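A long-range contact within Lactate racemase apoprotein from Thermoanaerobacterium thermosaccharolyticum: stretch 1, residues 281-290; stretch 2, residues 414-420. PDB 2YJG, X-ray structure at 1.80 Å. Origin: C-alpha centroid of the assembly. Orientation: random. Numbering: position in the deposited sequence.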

# COMPACT_ATOMS: atom_id res chain seq x y z
N ILE A 281 -44.41 -0.62 -5.40
CA ILE A 281 -43.29 -0.48 -6.34
C ILE A 281 -42.11 0.07 -5.63
O ILE A 281 -42.20 1.10 -4.95
N THR A 282 -40.99 -0.65 -5.70
CA THR A 282 -39.77 -0.15 -5.06
C THR A 282 -38.51 -0.54 -5.89
O THR A 282 -38.63 -1.02 -7.04
N SER A 283 -37.34 -0.21 -5.35
CA SER A 283 -36.06 -0.48 -6.03
C SER A 283 -35.03 -0.88 -5.01
O SER A 283 -35.27 -0.83 -3.81
N ASN A 284 -33.87 -1.32 -5.47
CA ASN A 284 -32.80 -1.56 -4.52
C ASN A 284 -31.73 -0.51 -4.57
O ASN A 284 -30.59 -0.87 -4.41
N GLY A 285 -32.10 0.76 -4.81
CA GLY A 285 -31.17 1.87 -4.67
C GLY A 285 -30.17 2.11 -5.79
O GLY A 285 -29.27 2.93 -5.64
N GLY A 286 -30.30 1.43 -6.92
CA GLY A 286 -29.37 1.60 -8.04
C GLY A 286 -28.03 0.91 -7.82
O GLY A 286 -27.80 0.28 -6.79
N TYR A 287 -27.14 0.97 -8.80
CA TYR A 287 -25.80 0.38 -8.66
C TYR A 287 -24.93 1.23 -7.72
O TYR A 287 -25.02 2.49 -7.68
N PRO A 288 -24.12 0.57 -6.88
CA PRO A 288 -23.83 -0.85 -6.69
C PRO A 288 -24.82 -1.60 -5.77
O PRO A 288 -24.78 -2.85 -5.63
N LEU A 289 -25.77 -0.87 -5.20
CA LEU A 289 -26.65 -1.50 -4.20
C LEU A 289 -27.57 -2.57 -4.78
O LEU A 289 -28.03 -3.44 -4.05
N ASP A 290 -27.83 -2.50 -6.09
CA ASP A 290 -28.73 -3.46 -6.77
C ASP A 290 -28.00 -4.43 -7.68
O ASP A 290 -28.57 -4.92 -8.65
N VAL A 414 -45.60 3.61 -3.52
CA VAL A 414 -44.33 3.78 -4.26
C VAL A 414 -43.23 4.14 -3.33
O VAL A 414 -43.29 5.16 -2.65
N ILE A 415 -42.19 3.30 -3.26
CA ILE A 415 -41.08 3.54 -2.38
C ILE A 415 -39.87 3.60 -3.31
O ILE A 415 -39.28 2.55 -3.61
N PRO A 416 -39.51 4.80 -3.79
CA PRO A 416 -38.53 4.81 -4.89
C PRO A 416 -37.17 4.20 -4.57
O PRO A 416 -36.57 3.57 -5.45
N ASP A 417 -36.69 4.34 -3.34
CA ASP A 417 -35.48 3.68 -2.88
C ASP A 417 -35.75 2.79 -1.65
O ASP A 417 -35.85 3.25 -0.50
N GLY A 418 -35.92 1.51 -1.95
CA GLY A 418 -36.25 0.50 -0.96
C GLY A 418 -35.20 0.21 0.11
O GLY A 418 -35.53 -0.31 1.18
N VAL A 419 -33.94 0.48 -0.18
CA VAL A 419 -32.84 0.10 0.76
C VAL A 419 -32.49 1.17 1.74
O VAL A 419 -31.87 0.88 2.79
N SER A 420 -32.88 2.39 1.43
CA SER A 420 -32.61 3.54 2.27
C SER A 420 -33.65 3.86 3.38
O SER A 420 -33.40 4.72 4.21

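Which polar interactions hold the two stretches together most firmly? Two side-chain hydroxyls and one backbone amide do most of this work. Thr282, with chi1 in the t well at -165°, donates from OG1 to Ile415 O at 2.6 Å, and Ser283, in the p rotamer, donates from OG to Pro416 O at 2.7 Å. Between the parallel strands themselves, Ile415 N gives a nearly straight hydrogen bond to Ile281 O at 2.8 Å. The hydroxyls thus reach successive carbonyls of the second stretch, Ile415 O and Pro416 O, extending the attachment beyond the backbone pairing. A weak bond follows, from Gly418 N to Ser283 O at 3.1 Å, bent to 131° at the hydrogen.

How are the polar side chains themselves held in place? Ser283 OG also accepts a hydrogen bond from Gly285 N at 3.1 Å, so one hydroxyl ties its own turn to the other stretch. Asp417, in the t rotamer, uses OD1 to accept from Val419 N at 3.0 Å and from Ser420 N at 3.2 Å, bracing the turn that carries Val419. Its CA-to-CB bond points away from stretch 1, yet OD1 comes within 3.6 Å of Gly285 CA. Asn284 also starts away, with chi1 between wells at -135°; its ND2 donates to Leu289 O at 2.8 Å, while OD1 lies 3.3 Å from Val419 CG1.

Which side chain does most of the packing? Val419, in the m rotamer, points toward stretch 1 and has more area covered by the opposing stretch than any other residue here. Its CG2 meets Leu289 CD1 at 4.0 Å, an apolar contact with a leucine that also points across, in the m,t rotamer. The same CG2 lies 3.9 Å from Gly285 CA, where a beta carbon would clash with it; the positive phi of Gly285 also favours glycine.

What lets the backbones come so close? Gly418 has no side chain, and a beta carbon there would point toward stretch 1 and clash with both Ser283 O and Thr282 OG1. Its bare CA instead sits 3.2 Å from Thr282 OG1. Farther back along the strands, Ile281 (m,t) and Val414 (t) direct their side chains to one face of the sheet, while Thr282 and Ile415 (m,t) use the other, where Thr282 OG1 approaches Ile415 CB at 3.5 Å. Not every polar group is satisfied: Ser283 N is buried by the contact without a partner in the model, 3.8 Å from Ile415 O.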

# COMPACT_ATOMS: atom_id res chain seq x y z
CB ILE A 281 -43.60 0.47 -7.52
CG1 ILE A 281 -44.73 -0.13 -8.35
CG2 ILE A 281 -42.31 0.76 -8.30
CD1 ILE A 281 -45.23 0.78 -9.53
CB THR A 282 -39.69 -0.63 -3.61
OG1 THR A 282 -38.71 0.11 -2.90
CG2 THR A 282 -39.43 -2.18 -3.55
CB SER A 283 -35.56 0.74 -6.79
OG SER A 283 -34.86 1.57 -5.94
CB ASN A 284 -32.11 -2.90 -4.71
CG ASN A 284 -31.89 -3.62 -3.38
OD1 ASN A 284 -32.84 -3.77 -2.64
ND2 ASN A 284 -30.63 -3.99 -3.05
CB TYR A 287 -25.18 0.07 -10.06
CG TYR A 287 -23.67 -0.07 -10.03
CD1 TYR A 287 -22.90 1.05 -9.74
CD2 TYR A 287 -23.04 -1.29 -10.21
CE1 TYR A 287 -21.54 1.00 -9.69
CE2 TYR A 287 -21.61 -1.37 -10.13
CZ TYR A 287 -20.90 -0.19 -9.88
OH TYR A 287 -19.51 -0.10 -9.76
CB PRO A 288 -22.44 -0.82 -6.07
CG PRO A 288 -22.39 0.49 -5.32
CD PRO A 288 -23.25 1.43 -6.04
CB LEU A 289 -27.45 -0.44 -3.48
CG LEU A 289 -26.61 0.72 -2.93
CD1 LEU A 289 -27.49 1.77 -2.27
CD2 LEU A 289 -25.60 0.16 -2.00
CB ASP A 290 -29.89 -2.73 -7.51
CG ASP A 290 -29.46 -2.07 -8.85
OD1 ASP A 290 -28.26 -1.94 -9.15
OD2 ASP A 290 -30.34 -1.66 -9.62
CB VAL A 414 -44.44 4.87 -5.39
CG1 VAL A 414 -43.09 4.99 -6.18
CG2 VAL A 414 -45.60 4.52 -6.35
CB ILE A 415 -40.87 2.39 -1.40
CG1 ILE A 415 -42.21 1.99 -0.72
CG2 ILE A 415 -39.77 2.78 -0.39
CD1 ILE A 415 -42.07 0.92 0.40
CB PRO A 416 -38.40 6.28 -5.29
CG PRO A 416 -39.55 7.03 -4.53
CD PRO A 416 -40.06 6.14 -3.46
CB ASP A 417 -34.42 4.71 -2.58
CG ASP A 417 -33.07 4.08 -2.16
OD1 ASP A 417 -33.03 2.91 -1.72
OD2 ASP A 417 -32.04 4.79 -2.28
CB VAL A 419 -31.53 -0.24 0.04
CG1 VAL A 419 -31.68 -1.46 -0.66
CG2 VAL A 419 -31.09 0.85 -0.90
CB SER A 420 -32.53 4.78 1.38
OG SER A 420 -33.82 5.11 0.82